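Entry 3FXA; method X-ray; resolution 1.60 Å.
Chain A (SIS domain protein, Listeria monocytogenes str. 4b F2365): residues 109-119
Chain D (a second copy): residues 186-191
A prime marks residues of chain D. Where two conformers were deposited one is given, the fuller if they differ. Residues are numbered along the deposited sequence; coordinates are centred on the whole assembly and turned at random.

Chain A 109-119: LNLIPACKTKG
Chain D (186-191) SVIHPG

The contact between the two copies is a small apolar packing of one face of a chain A helix against the end of a chain D helix, centred on Val187′, burying 212 Å² in all and containing no hydrogen bond between the stretches.

In chain A, Leu109 to Ile112 form a type I beta turn, closed by Ile112 N to Leu109 O at 3.1 Å, with Asn110 at phi/psi -59/-17 and Leu111 at -89/-17. The chain then runs helically to Lys118, with phi between -55 and -77 and psi near -42, relaxing to -23 at Lys118. Successive i to i+4 bonds hold this helix: Cys115 N to Leu111 O (3.2 Å), Lys116 N to Ile112 O (3.0 Å), Thr117 N to Pro113 O (3.0 Å), Lys118 N to Ala114 O (2.9 Å) and Gly119 N to Cys115 O (2.9 Å). Gly119 leaves the helix at 83/17, a positive phi that favours glycine. In chain D, Ser186′ (-53/-40), Val187′ (-59/-48) and Ile188′ (-93/-3) end a helix; His189′ breaks away at -127/53, and Pro190′ follows at -66/-21.

The register is set by Ala114 and Val187′, whose CA atoms lie 5.8 Å apart, and more loosely by Asn110 and Pro190′, 8.0 Å between CA atoms. The short side chain of Ala114 points toward chain D and permits this close approach: its CB lies 3.8 Å from Val187′ O and 4.0 Å from Val187′ CG1. Val187′, chi1 t (176°), also points across and loses more area than any other residue here, 67 Å². One turn on, Thr117 CG2 (chi1 m, -63°) lies 4.2 Å from both Val187′ CG1 and Val187′ CG2.

Lys118, with chi angles of -69°, 164°, 159° and -73° (m, t, t, m), makes its closest approach with CE, 3.6 Å from Ile188′ CG2 and 4.5 Å from Val187′ CG1; its NZ is hydrogen-bonded elsewhere in the structure. The CA-to-CB bond of Ile188′ points sideways, and with chi1 p (68°) and chi2 t (176°) its CG2 meets the lysine.

At the other end the packing loosens. Asn110, chi1 m (-68°), points toward chain D, yet its side chain comes no nearer than 5.8 Å; the residue's closest approach is from Asn110 O to CG of the C-gamma endo Pro190′, at 4.5 Å. Cys115, chi1 t (-176°), turns away.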

ATOM      1  N   LEU A 109      -1.003   9.597 -17.901  1.00 16.61           N
ATOM      2  CA  LEU A 109      -0.755  10.743 -18.790  1.00 16.12           C
ATOM      3  C   LEU A 109      -0.818  12.048 -18.005  1.00 16.12           C
ATOM      4  O   LEU A 109      -0.055  12.962 -18.280  1.00 15.76           O
ATOM      5  CB  LEU A 109      -1.730  10.790 -19.966  1.00 15.10           C
ATOM      6  CG  LEU A 109      -1.780   9.626 -20.955  1.00 19.22           C
ATOM      7  CD1 LEU A 109      -2.647   9.988 -22.154  1.00 16.60           C
ATOM      8  CD2 LEU A 109      -0.376   9.173 -21.418  1.00 21.85           C
ATOM      9  N   ASN A 110      -1.727  12.103 -17.020  1.00 17.71           N
ATOM     10  CA  ASN A 110      -1.855  13.234 -16.072  1.00 18.67           C
ATOM     11  C   ASN A 110      -0.603  13.543 -15.222  1.00 18.38           C
ATOM     12  O   ASN A 110      -0.522  14.629 -14.656  1.00 17.37           O
ATOM     13  CB  ASN A 110      -3.056  13.023 -15.125  1.00 19.71           C
ATOM     14  CG  ASN A 110      -4.411  13.110 -15.830  1.00 22.29           C
ATOM     15  OD1 ASN A 110      -4.549  13.686 -16.906  1.00 30.06           O
ATOM     16  ND2 ASN A 110      -5.423  12.545 -15.195  1.00 26.41           N
ATOM     17  N   LEU A 111       0.345  12.593 -15.146  1.00 17.63           N
ATOM     18  CA  LEU A 111       1.613  12.703 -14.427  1.00 17.24           C
ATOM     19  C   LEU A 111       2.744  13.280 -15.275  1.00 15.89           C
ATOM     20  O   LEU A 111       3.754  13.722 -14.723  1.00 17.92           O
ATOM     21  CB  LEU A 111       2.064  11.304 -13.918  1.00 16.59           C
ATOM     22  CG  LEU A 111       0.987  10.458 -13.221  1.00 17.16           C
ATOM     23  CD1 LEU A 111       1.512   9.074 -12.753  1.00 16.20           C
ATOM     24  CD2 LEU A 111       0.311  11.227 -12.081  1.00 21.01           C
ATOM     25  N   ILE A 112       2.589  13.297 -16.602  1.00 15.95           N
ATOM     26  CA  ILE A 112       3.674  13.719 -17.502  1.00 16.19           C
ATOM     27  C   ILE A 112       3.972  15.212 -17.399  1.00 16.78           C
ATOM     28  O   ILE A 112       5.145  15.577 -17.299  1.00 17.60           O
ATOM     29  CB  ILE A 112       3.452  13.252 -18.966  1.00 15.69           C
ATOM     30  CG1 ILE A 112       3.448  11.707 -19.012  1.00 16.16           C
ATOM     31  CG2 ILE A 112       4.559  13.764 -19.867  1.00 17.99           C
ATOM     32  CD1 ILE A 112       3.039  11.112 -20.351  1.00 14.42           C
ATOM     33  N   PRO A 113       2.930  16.065 -17.373  1.00 16.62           N
ATOM     34  CA  PRO A 113       3.261  17.503 -17.233  1.00 17.51           C
ATOM     35  C   PRO A 113       4.138  17.845 -16.012  1.00 18.07           C
ATOM     36  O   PRO A 113       5.077  18.649 -16.156  1.00 19.28           O
ATOM     37  CB  PRO A 113       1.891  18.167 -17.166  1.00 16.68           C
ATOM     38  CG  PRO A 113       1.004  17.279 -17.886  1.00 19.62           C
ATOM     39  CD  PRO A 113       1.479  15.885 -17.572  1.00 16.94           C
ATOM     40  N   ALA A 114       3.864  17.238 -14.845  1.00 16.97           N
ATOM     41  CA  ALA A 114       4.697  17.450 -13.649  1.00 16.88           C
ATOM     42  C   ALA A 114       6.123  16.929 -13.845  1.00 16.87           C
ATOM     43  O   ALA A 114       7.101  17.570 -13.424  1.00 17.02           O
ATOM     44  CB  ALA A 114       4.072  16.825 -12.407  1.00 17.19           C
ATOM     45  N   CYS A 115       6.250  15.753 -14.464  1.00 16.60           N
ATOM     46  CA  CYS A 115       7.566  15.204 -14.814  1.00 16.51           C
ATOM     47  C   CYS A 115       8.387  16.192 -15.665  1.00 17.18           C
ATOM     48  O   CYS A 115       9.550  16.444 -15.343  1.00 16.30           O
ATOM     49  CB  CYS A 115       7.411  13.866 -15.528  1.00 16.49           C
ATOM     50  SG  CYS A 115       8.921  13.002 -15.930  1.00 18.27           S
ATOM     51  N   LYS A 116       7.757  16.802 -16.672  1.00 17.66           N
ATOM     52  CA  LYS A 116       8.431  17.770 -17.562  1.00 17.48           C
ATOM     53  C   LYS A 116       8.828  19.059 -16.834  1.00 17.48           C
ATOM     54  O   LYS A 116       9.937  19.546 -17.023  1.00 19.07           O
ATOM     55  CB  LYS A 116       7.577  18.093 -18.791  1.00 16.76           C
ATOM     56  CG  LYS A 116       7.252  16.904 -19.706  1.00 22.84           C
ATOM     57  CD  LYS A 116       8.487  16.260 -20.327  1.00 19.41           C
ATOM     58  CE  LYS A 116       8.128  15.081 -21.227  1.00 22.22           C
ATOM     59  NZ  LYS A 116       9.313  14.481 -21.920  1.00 21.03           N
ATOM     60  N   THR A 117       7.931  19.572 -15.993  1.00 17.65           N
ATOM     61  CA  THR A 117       8.191  20.766 -15.175  1.00 17.20           C
ATOM     62  C   THR A 117       9.348  20.520 -14.201  1.00 16.20           C
ATOM     63  O   THR A 117      10.212  21.386 -14.017  1.00 17.13           O
ATOM     64  CB  THR A 117       6.904  21.189 -14.386  1.00 17.00           C
ATOM     65  OG1 THR A 117       5.875  21.540 -15.318  1.00 20.69           O
ATOM     66  CG2 THR A 117       7.157  22.377 -13.462  1.00 20.32           C
ATOM     67  N   LYS A 118       9.369  19.332 -13.600  1.00 16.15           N
ATOM     68  CA  LYS A 118      10.389  18.980 -12.615  1.00 15.54           C
ATOM     69  C   LYS A 118      11.734  18.631 -13.246  1.00 15.97           C
ATOM     70  O   LYS A 118      12.748  18.740 -12.571  1.00 15.94           O
ATOM     71  CB  LYS A 118       9.895  17.842 -11.709  1.00 14.99           C
ATOM     72  CG  LYS A 118       8.782  18.296 -10.787  1.00 15.68           C
ATOM     73  CD  LYS A 118       7.989  17.188 -10.135  1.00 16.11           C
ATOM     74  CE  LYS A 118       7.257  17.642  -8.868  1.00 13.75           C
ATOM     75  NZ  LYS A 118       8.166  17.860  -7.685  1.00 16.57           N
ATOM     76  N   GLY A 119      11.737  18.232 -14.520  1.00 17.71           N
ATOM     77  CA  GLY A 119      12.967  17.882 -15.242  1.00 18.68           C
ATOM     78  C   GLY A 119      13.484  16.460 -15.018  1.00 17.86           C
ATOM     79  O   GLY A 119      14.626  16.155 -15.354  1.00 18.87           O
TER
ATOM     80  N   SER D 186       0.132  23.786  -7.203  1.00 19.87           N
ATOM     81  CA  SER D 186      -0.593  23.548  -8.480  1.00 20.52           C
ATOM     82  C   SER D 186       0.040  22.449  -9.369  1.00 18.85           C
ATOM     83  O   SER D 186      -0.672  21.667  -9.976  1.00 19.87           O
ATOM     84  CB  SER D 186      -0.721  24.844  -9.301  1.00 21.43           C
ATOM     85  OG  SER D 186       0.525  25.244  -9.856  1.00 28.81           O
ATOM     86  N   VAL D 187       1.372  22.432  -9.433  1.00 17.06           N
ATOM     87  CA  VAL D 187       2.131  21.405 -10.197  1.00 17.34           C
ATOM     88  C   VAL D 187       1.837  19.980  -9.716  1.00 17.93           C
ATOM     89  O   VAL D 187       1.606  19.077 -10.541  1.00 19.69           O
ATOM     90  CB  VAL D 187       3.652  21.633 -10.107  1.00 18.38           C
ATOM     91  CG1 VAL D 187       4.412  20.520 -10.818  1.00 14.59           C
ATOM     92  CG2 VAL D 187       4.044  22.976 -10.728  1.00 18.01           C
ATOM     93  N   ILE D 188       1.882  19.796  -8.396  1.00 16.15           N
ATOM     94  CA  ILE D 188       1.666  18.478  -7.765  1.00 15.22           C
ATOM     95  C   ILE D 188       0.221  18.180  -7.344  1.00 18.05           C
ATOM     96  O   ILE D 188      -0.029  17.078  -6.885  1.00 18.07           O
ATOM     97  CB  ILE D 188       2.689  18.201  -6.644  1.00 13.21           C
ATOM     98  CG1 ILE D 188       2.501  19.123  -5.433  1.00 10.77           C
ATOM     99  CG2 ILE D 188       4.122  18.314  -7.191  1.00 13.76           C
ATOM    100  CD1 ILE D 188       3.431  18.804  -4.296  1.00 17.17           C
ATOM    101  N   HIS D 189      -0.711  19.142  -7.529  1.00 20.58           N
ATOM    102  CA  HIS D 189      -2.144  18.963  -7.231  0.50 21.47           C
ATOM    103  C   HIS D 189      -3.019  19.320  -8.449  1.00 22.64           C
ATOM    104  O   HIS D 189      -3.939  20.129  -8.335  1.00 23.79           O
ATOM    105  CB  HIS D 189      -2.583  19.825  -6.031  0.50 21.59           C
ATOM    106  CG  HIS D 189      -2.025  19.397  -4.716  0.50 18.89           C
ATOM    107  ND1 HIS D 189      -2.738  18.619  -3.832  0.50 17.25           N
ATOM    108  CD2 HIS D 189      -0.849  19.674  -4.110  0.50 17.65           C
ATOM    109  CE1 HIS D 189      -2.016  18.420  -2.746  0.50 13.79           C
ATOM    110  NE2 HIS D 189      -0.859  19.038  -2.893  0.50 18.27           N
ATOM    111  N   PRO D 190      -2.746  18.726  -9.650  1.00 24.51           N
ATOM    112  CA  PRO D 190      -3.631  19.042 -10.797  1.00 26.41           C
ATOM    113  C   PRO D 190      -5.082  18.522 -10.636  1.00 27.38           C
ATOM    114  O   PRO D 190      -5.983  19.042 -11.298  1.00 28.96           O
ATOM    115  CB  PRO D 190      -2.929  18.386 -11.994  1.00 26.34           C
ATOM    116  CG  PRO D 190      -2.073  17.326 -11.416  1.00 26.16           C
ATOM    117  CD  PRO D 190      -1.647  17.829 -10.057  1.00 25.24           C
ATOM    118  N   GLY D 191      -5.298  17.515  -9.773  1.00 27.88           N
ATOM    119  CA  GLY D 191      -6.635  16.971  -9.506  1.00 28.67           C
ATOM    120  C   GLY D 191      -7.357  17.777  -8.436  1.00 29.81           C
ATOM    121  O   GLY D 191      -8.511  17.492  -8.110  1.00 29.79           O
TER